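Local coordinates for beta sliding clamp (Borrelia burgdorferi, PDB 6DJ8), which probably forms a ring-shaped head-to-tail homodimer around DNA, tethering DNA polymerases and other proteins to it and so making replication processive, at residues G182-K187 and D215-V220; N165-S170 and L195-G200. All coordinates share one frame; numbering follows the deposited sequence.

Contact 1 of 2, residues G182-K187 and D215-V220; sequences GVYFSK and DVNFIV
Two antiparallel strands of the central DNA-clamp domain pair here, with 182-187 beside 218-220, an outermost strand of its sheet within this chain. V183 faces V220 and F185 faces F218 as hydrogen-bonded pairs, with Y184 opposite I219 as the non-hydrogen-bonded pair between them. The bond from F185 N to F218 O is 2.7 Å long and almost straight, and it meets the carbonyl nearly along its axis. The return bond from F218 N to F185 O is longer, 3.2 Å, and arrives in the carbonyl plane on a lone pair.

F185, V183, V220 and F218 share one face of the sheet. F185 holds CG anti to the carbonyl carbon (chi1 -73°), and its CE1 lies 3.7 Å from V220 CG2. F242 continues this apolar layer, meeting F185 edge-to-face and stacking on F218. At the far end of the pairing, G182 CA packs on I219 CG2 at 3.7 Å and comes within 3.1 Å of V220 O.

Before the strand proper, V216 turns toward 182-187 and splits its branches: CG1 reaches F185 CB, while CG2 touches K187 CD at 3.7 Å. K187 crosses V216 at about a right angle, and a bend at chi3 (56°) helps deliver its NZ to the carbonyl oxygen of E214.

On the other face, Y184 puts CG anti to the backbone N and crosses I219 obliquely, CD1 lying 3.9 Å from I219 CG1; Y265 stacks on the tyrosine ring. N217 also has CG anti to its backbone N (chi1 177°), and its amide, turned perpendicular to that ring, brings OD1 to the ring edge. There Y184 OH donates to N217 OD1 over 3.1 Å, from above the amide plane.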
ATOM      1  N   GLY A 182      22.500  -0.966 -18.566  1.00 34.46           N
ATOM      2  CA  GLY A 182      22.890   0.407 -18.770  1.00 35.37           C
ATOM      3  C   GLY A 182      22.045   1.105 -19.823  1.00 35.79           C
ATOM      4  O   GLY A 182      21.391   0.475 -20.653  1.00 41.12           O
ATOM      5  N   VAL A 183      22.052   2.430 -19.747  1.00 32.77           N
ATOM      6  CA  VAL A 183      21.486   3.288 -20.779  1.00 30.04           C
ATOM      7  C   VAL A 183      22.636   3.663 -21.701  1.00 35.78           C
ATOM      8  O   VAL A 183      23.691   4.098 -21.230  1.00 35.19           O
ATOM      9  CB  VAL A 183      20.838   4.534 -20.166  1.00 30.35           C
ATOM     10  CG1 VAL A 183      20.349   5.455 -21.257  1.00 36.14           C
ATOM     11  CG2 VAL A 183      19.692   4.124 -19.226  1.00 35.47           C
ATOM     12  N   TYR A 184      22.460   3.439 -23.008  1.00 33.26           N
ATOM     13  CA  TYR A 184      23.524   3.667 -23.982  1.00 34.17           C
ATOM     14  C   TYR A 184      23.396   5.066 -24.581  1.00 37.41           C
ATOM     15  O   TYR A 184      22.345   5.426 -25.125  1.00 38.24           O
ATOM     16  CB  TYR A 184      23.482   2.590 -25.073  1.00 33.45           C
ATOM     17  CG  TYR A 184      24.544   2.716 -26.145  1.00 41.65           C
ATOM     18  CD1 TYR A 184      25.879   2.905 -25.808  1.00 40.28           C
ATOM     19  CD2 TYR A 184      24.215   2.595 -27.499  1.00 40.34           C
ATOM     20  CE1 TYR A 184      26.873   3.003 -26.796  1.00 43.04           C
ATOM     21  CE2 TYR A 184      25.191   2.693 -28.490  1.00 46.00           C
ATOM     22  CZ  TYR A 184      26.521   2.900 -28.128  1.00 48.70           C
ATOM     23  OH  TYR A 184      27.500   2.988 -29.089  1.00 51.77           O
ATOM     24  N   PHE A 185      24.459   5.854 -24.464  1.00 34.27           N
ATOM     25  CA  PHE A 185      24.536   7.174 -25.075  1.00 33.81           C
ATOM     26  C   PHE A 185      25.346   7.106 -26.365  1.00 41.34           C
ATOM     27  O   PHE A 185      26.510   6.694 -26.347  1.00 43.47           O
ATOM     28  CB  PHE A 185      25.188   8.174 -24.128  1.00 36.75           C
ATOM     29  CG  PHE A 185      24.306   8.577 -22.987  1.00 37.26           C
ATOM     30  CD1 PHE A 185      24.061   7.698 -21.942  1.00 36.73           C
ATOM     31  CD2 PHE A 185      23.687   9.818 -22.981  1.00 36.55           C
ATOM     32  CE1 PHE A 185      23.228   8.079 -20.884  1.00 38.06           C
ATOM     33  CE2 PHE A 185      22.857  10.190 -21.941  1.00 40.88           C
ATOM     34  CZ  PHE A 185      22.635   9.321 -20.887  1.00 37.37           C
ATOM     35  N   SER A 186      24.753   7.563 -27.458  1.00 36.66           N
ATOM     36  CA  SER A 186      25.435   7.561 -28.752  1.00 45.35           C
ATOM     37  C   SER A 186      24.995   8.800 -29.528  1.00 49.55           C
ATOM     38  O   SER A 186      24.283   9.663 -29.001  1.00 44.24           O
ATOM     39  CB  SER A 186      25.139   6.258 -29.505  1.00 46.90           C
ATOM     40  OG  SER A 186      26.192   5.931 -30.383  1.00 65.56           O
ATOM     41  N   LYS A 187      25.388   8.849 -30.801  1.00 47.32           N
ATOM     42  CA  LYS A 187      25.131   9.933 -31.741  1.00 53.06           C
ATOM     43  C   LYS A 187      24.606   9.333 -33.038  1.00 50.87           C
ATOM     44  O   LYS A 187      25.142   8.329 -33.507  1.00 50.72           O
ATOM     45  CB  LYS A 187      26.433  10.693 -32.056  1.00 59.08           C
ATOM     46  CG  LYS A 187      26.421  12.164 -31.764  1.00 63.65           C
ATOM     47  CD  LYS A 187      27.847  12.683 -31.653  1.00 61.88           C
ATOM     48  CE  LYS A 187      28.662  12.393 -32.887  1.00 62.73           C
ATOM     49  NZ  LYS A 187      29.997  13.060 -32.821  1.00 59.29           N
ATOM     50  N   ASP A 215      32.955  12.500 -29.798  1.00 52.29           N
ATOM     51  CA  ASP A 215      32.515  11.118 -29.875  1.00 55.42           C
ATOM     52  C   ASP A 215      31.710  10.781 -28.628  1.00 49.68           C
ATOM     53  O   ASP A 215      32.023  11.236 -27.525  1.00 48.39           O
ATOM     54  CB  ASP A 215      33.701  10.163 -30.010  1.00 57.63           C
ATOM     55  CG  ASP A 215      34.587  10.487 -31.211  1.00 71.29           C
ATOM     56  OD1 ASP A 215      34.067  10.955 -32.248  1.00 62.51           O
ATOM     57  OD2 ASP A 215      35.810  10.262 -31.113  1.00 74.71           O
ATOM     58  N   VAL A 216      30.652  10.003 -28.816  1.00 50.86           N
ATOM     59  CA  VAL A 216      29.719   9.652 -27.751  1.00 42.10           C
ATOM     60  C   VAL A 216      29.587   8.141 -27.781  1.00 42.75           C
ATOM     61  O   VAL A 216      29.066   7.584 -28.753  1.00 42.91           O
ATOM     62  CB  VAL A 216      28.357  10.326 -27.943  1.00 46.23           C
ATOM     63  CG1 VAL A 216      27.403  10.022 -26.773  1.00 38.06           C
ATOM     64  CG2 VAL A 216      28.541  11.819 -28.165  1.00 40.75           C
ATOM     65  N   ASN A 217      30.049   7.476 -26.724  1.00 40.95           N
ATOM     66  CA  ASN A 217      29.964   6.025 -26.646  1.00 41.16           C
ATOM     67  C   ASN A 217      30.060   5.618 -25.181  1.00 47.60           C
ATOM     68  O   ASN A 217      31.119   5.182 -24.723  1.00 39.93           O
ATOM     69  CB  ASN A 217      31.072   5.372 -27.508  1.00 45.14           C
ATOM     70  CG  ASN A 217      31.071   3.852 -27.404  1.00 53.79           C
ATOM     71  OD1 ASN A 217      30.016   3.230 -27.235  1.00 52.48           O
ATOM     72  ND2 ASN A 217      32.244   3.247 -27.522  1.00 50.14           N
ATOM     73  N   PHE A 218      28.954   5.765 -24.438  1.00 37.02           N
ATOM     74  CA  PHE A 218      28.957   5.611 -22.990  1.00 40.77           C
ATOM     75  C   PHE A 218      27.756   4.792 -22.551  1.00 42.83           C
ATOM     76  O   PHE A 218      26.655   4.955 -23.081  1.00 34.93           O
ATOM     77  CB  PHE A 218      28.923   6.977 -22.274  1.00 41.29           C
ATOM     78  CG  PHE A 218      29.934   7.967 -22.798  1.00 48.51           C
ATOM     79  CD1 PHE A 218      31.281   7.807 -22.522  1.00 49.22           C
ATOM     80  CD2 PHE A 218      29.534   9.058 -23.555  1.00 45.16           C
ATOM     81  CE1 PHE A 218      32.229   8.719 -23.007  1.00 48.79           C
ATOM     82  CE2 PHE A 218      30.465   9.967 -24.050  1.00 51.39           C
ATOM     83  CZ  PHE A 218      31.821   9.799 -23.773  1.00 49.28           C
ATOM     84  N   ILE A 219      27.979   3.932 -21.559  1.00 39.31           N
ATOM     85  CA  ILE A 219      26.951   3.073 -20.986  1.00 38.00           C
ATOM     86  C   ILE A 219      26.838   3.421 -19.509  1.00 42.24           C
ATOM     87  O   ILE A 219      27.800   3.232 -18.750  1.00 37.83           O
ATOM     88  CB  ILE A 219      27.271   1.584 -21.162  1.00 39.46           C
ATOM     89  CG1 ILE A 219      27.515   1.251 -22.638  1.00 43.70           C
ATOM     90  CG2 ILE A 219      26.148   0.720 -20.581  1.00 37.74           C
ATOM     91  CD1 ILE A 219      28.221  -0.034 -22.824  1.00 44.32           C
ATOM     92  N   VAL A 220      25.675   3.913 -19.113  1.00 34.09           N
ATOM     93  CA  VAL A 220      25.411   4.393 -17.757  1.00 36.47           C
ATOM     94  C   VAL A 220      24.413   3.455 -17.089  1.00 31.56           C
ATOM     95  O   VAL A 220      23.323   3.247 -17.629  1.00 38.09           O
ATOM     96  CB  VAL A 220      24.857   5.827 -17.767  1.00 37.25           C
ATOM     97  CG1 VAL A 220      24.652   6.314 -16.329  1.00 40.46           C
ATOM     98  CG2 VAL A 220      25.799   6.754 -18.535  1.00 36.61           C
TER

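Contact 2 of 2, residues N165-S170 and L195-G200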
ATOM      1  N   ASN A 165      11.911   9.063 -18.585  1.00 35.38           N
ATOM      2  CA  ASN A 165      10.649   8.332 -18.503  1.00 36.42           C
ATOM      3  C   ASN A 165      10.477   7.388 -19.691  1.00 38.20           C
ATOM      4  O   ASN A 165       9.919   6.295 -19.542  1.00 39.49           O
ATOM      5  CB  ASN A 165       9.479   9.327 -18.404  1.00 34.59           C
ATOM      6  CG  ASN A 165       8.166   8.653 -17.991  1.00 48.14           C
ATOM      7  OD1 ASN A 165       8.135   7.881 -17.042  1.00 42.84           O
ATOM      8  ND2 ASN A 165       7.084   8.949 -18.707  1.00 40.59           N
ATOM      9  N   ARG A 166      10.996   7.754 -20.862  1.00 34.90           N
ATOM     10  CA  ARG A 166      10.851   6.894 -22.031  1.00 33.58           C
ATOM     11  C   ARG A 166      11.952   5.851 -22.148  1.00 34.84           C
ATOM     12  O   ARG A 166      11.783   4.877 -22.888  1.00 35.82           O
ATOM     13  CB  ARG A 166      10.812   7.754 -23.301  1.00 36.93           C
ATOM     14  CG  ARG A 166       9.403   8.280 -23.534  1.00 42.00           C
ATOM     15  CD  ARG A 166       9.297   9.626 -24.226  1.00 42.22           C
ATOM     16  NE  ARG A 166       7.911  10.071 -24.141  1.00 49.34           N
ATOM     17  CZ  ARG A 166       7.113  10.307 -25.175  1.00 51.81           C
ATOM     18  NH1 ARG A 166       7.557  10.215 -26.419  1.00 50.90           N
ATOM     19  NH2 ARG A 166       5.863  10.678 -24.951  1.00 57.91           N
ATOM     20  N   ILE A 167      13.059   6.001 -21.419  1.00 34.51           N
ATOM     21  CA  ILE A 167      14.226   5.145 -21.588  1.00 28.66           C
ATOM     22  C   ILE A 167      14.413   4.185 -20.412  1.00 37.19           C
ATOM     23  O   ILE A 167      14.671   2.993 -20.615  1.00 33.32           O
ATOM     24  CB  ILE A 167      15.489   6.005 -21.804  1.00 36.32           C
ATOM     25  CG1 ILE A 167      15.519   6.558 -23.230  1.00 36.91           C
ATOM     26  CG2 ILE A 167      16.732   5.185 -21.556  1.00 40.38           C
ATOM     27  CD1 ILE A 167      15.973   5.540 -24.262  1.00 38.53           C
ATOM     28  N   ALA A 168      14.247   4.668 -19.170  1.00 31.39           N
ATOM     29  CA  ALA A 168      14.693   3.893 -18.010  1.00 34.33           C
ATOM     30  C   ALA A 168      14.012   2.527 -17.926  1.00 36.96           C
ATOM     31  O   ALA A 168      14.673   1.510 -17.668  1.00 34.98           O
ATOM     32  CB  ALA A 168      14.447   4.687 -16.721  1.00 34.36           C
ATOM     33  N   PHE A 169      12.691   2.475 -18.138  1.00 33.19           N
ATOM     34  CA  PHE A 169      11.968   1.225 -17.903  1.00 33.95           C
ATOM     35  C   PHE A 169      12.412   0.095 -18.822  1.00 36.72           C
ATOM     36  O   PHE A 169      12.231  -1.077 -18.473  1.00 33.13           O
ATOM     37  CB  PHE A 169      10.453   1.459 -18.047  1.00 37.69           C
ATOM     38  CG  PHE A 169       9.983   1.576 -19.484  1.00 35.19           C
ATOM     39  CD1 PHE A 169       9.945   2.810 -20.116  1.00 29.22           C
ATOM     40  CD2 PHE A 169       9.569   0.444 -20.191  1.00 30.43           C
ATOM     41  CE1 PHE A 169       9.501   2.921 -21.461  1.00 34.66           C
ATOM     42  CE2 PHE A 169       9.107   0.540 -21.500  1.00 34.48           C
ATOM     43  CZ  PHE A 169       9.091   1.783 -22.145  1.00 32.44           C
ATOM     44  N   SER A 170      12.996   0.404 -19.987  1.00 30.68           N
ATOM     45  CA  SER A 170      13.393  -0.643 -20.923  1.00 32.50           C
ATOM     46  C   SER A 170      14.715  -1.319 -20.583  1.00 34.22           C
ATOM     47  O   SER A 170      15.003  -2.393 -21.135  1.00 34.91           O
ATOM     48  CB  SER A 170      13.532  -0.074 -22.339  1.00 38.25           C
ATOM     49  OG  SER A 170      12.280   0.131 -22.937  1.00 43.18           O
ATOM     50  N   LEU A 195      19.794   8.174 -27.053  1.00 40.85           N
ATOM     51  CA  LEU A 195      19.739   7.239 -25.938  1.00 39.46           C
ATOM     52  C   LEU A 195      19.013   5.968 -26.361  1.00 37.27           C
ATOM     53  O   LEU A 195      17.986   6.026 -27.042  1.00 36.77           O
ATOM     54  CB  LEU A 195      19.038   7.858 -24.726  1.00 39.10           C
ATOM     55  CG  LEU A 195      19.867   8.844 -23.906  1.00 42.73           C
ATOM     56  CD1 LEU A 195      20.077  10.174 -24.628  1.00 44.17           C
ATOM     57  CD2 LEU A 195      19.257   9.054 -22.543  1.00 36.02           C
ATOM     58  N   VAL A 196      19.549   4.823 -25.953  1.00 33.79           N
ATOM     59  CA  VAL A 196      18.964   3.517 -26.256  1.00 34.49           C
ATOM     60  C   VAL A 196      18.961   2.693 -24.976  1.00 38.58           C
ATOM     61  O   VAL A 196      19.919   2.750 -24.199  1.00 34.95           O
ATOM     62  CB  VAL A 196      19.757   2.788 -27.357  1.00 39.92           C
ATOM     63  CG1 VAL A 196      19.212   1.374 -27.582  1.00 39.74           C
ATOM     64  CG2 VAL A 196      19.726   3.595 -28.651  1.00 39.56           C
ATOM     65  N   SER A 197      17.893   1.928 -24.750  1.00 31.70           N
ATOM     66  CA  SER A 197      17.909   0.952 -23.671  1.00 34.68           C
ATOM     67  C   SER A 197      17.135  -0.284 -24.091  1.00 36.92           C
ATOM     68  O   SER A 197      16.155  -0.197 -24.837  1.00 35.78           O
ATOM     69  CB  SER A 197      17.307   1.510 -22.373  1.00 33.18           C
ATOM     70  OG  SER A 197      15.971   1.926 -22.588  1.00 35.76           O
ATOM     71  N   THR A 198      17.550  -1.435 -23.564  1.00 36.50           N
ATOM     72  CA  THR A 198      16.865  -2.674 -23.897  1.00 35.73           C
ATOM     73  C   THR A 198      17.192  -3.723 -22.852  1.00 37.81           C
ATOM     74  O   THR A 198      18.226  -3.661 -22.184  1.00 40.41           O
ATOM     75  CB  THR A 198      17.288  -3.191 -25.272  1.00 35.22           C
ATOM     76  OG1 THR A 198      16.543  -4.375 -25.602  1.00 28.93           O
ATOM     77  CG2 THR A 198      18.776  -3.546 -25.230  1.00 36.88           C
ATOM     78  N   ASN A 199      16.309  -4.710 -22.755  1.00 34.61           N
ATOM     79  CA  ASN A 199      16.548  -5.894 -21.946  1.00 39.12           C
ATOM     80  C   ASN A 199      16.689  -7.126 -22.820  1.00 39.69           C
ATOM     81  O   ASN A 199      16.581  -8.249 -22.322  1.00 41.23           O
ATOM     82  CB  ASN A 199      15.428  -6.082 -20.915  1.00 38.81           C
ATOM     83  CG  ASN A 199      14.148  -6.604 -21.532  1.00 41.32           C
ATOM     84  OD1 ASN A 199      13.937  -6.512 -22.755  1.00 36.23           O
ATOM     85  ND2 ASN A 199      13.291  -7.187 -20.696  1.00 32.02           N
ATOM     86  N   GLY A 200      16.867  -6.935 -24.131  1.00 45.98           N
ATOM     87  CA  GLY A 200      16.919  -8.023 -25.073  1.00 46.56           C
ATOM     88  C   GLY A 200      15.594  -8.363 -25.716  1.00 49.77           C
ATOM     89  O   GLY A 200      15.575  -9.026 -26.756  1.00 48.72           O
TER
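The last part of helix 157-167 and the residues that follow it, to S170, pack against strand 192-198 of the central DNA-clamp domain, a helix-on-sheet contact buried in the fold. L195 comes first: its CB lies 3.9 Å from I167 CD1, the two side chains crossing at about a right angle. With CG1 anti to the carbonyl carbon (chi1 -76°) and a second bend at chi2 (-78°), I167 also brings CD1 to 3.5 Å from L195 O.

V196 turns away, and S197 points back at the helix. Its OG sits between the backbone N and the carbonyl carbon (chi1 59°) and donates a short bond, 2.6 Å, to I167 O, in the carbonyl plane and on a lone pair. S170 N grips the same oxygen, so this buried carbonyl has two donors. S170 CB presses on S197 OG at 3.2 Å, while S170 OG is hydrogen-bonded to S204 OG.

T198 faces away from the helix and packs on an apolar side chain of the bound peptide, its OG1 also bonded to R202 O. N199 lays CB near S170 O. G200 hydrogen-bonds the peptide through its backbone, and its N closes an ST turn on T198 OG1 at 3.0 Å.

Overall arrangement
From the N terminus, helix 157-167 and the residues on to S170 supply the first half of contact 2, and strand 182-187 then opens contact 1. The chain turns back into strand 192-198, where contact 2 closes, runs on through strand 202-211, and reaches 215-220, where contact 1 closes. The two loops therefore cross instead of nesting. Both contacts reach one antiparallel sheet, in which 182-187 lies between 218-221 and 192-198, and their centres are 12 Å apart. Y184 N probably hydrogen-bonds V196 O, and V183 meets both I167 and L195, so strand 182-187 links the two contacts, tying helix 157-167, strand 192-198 and strand 218-221 together within the central domain.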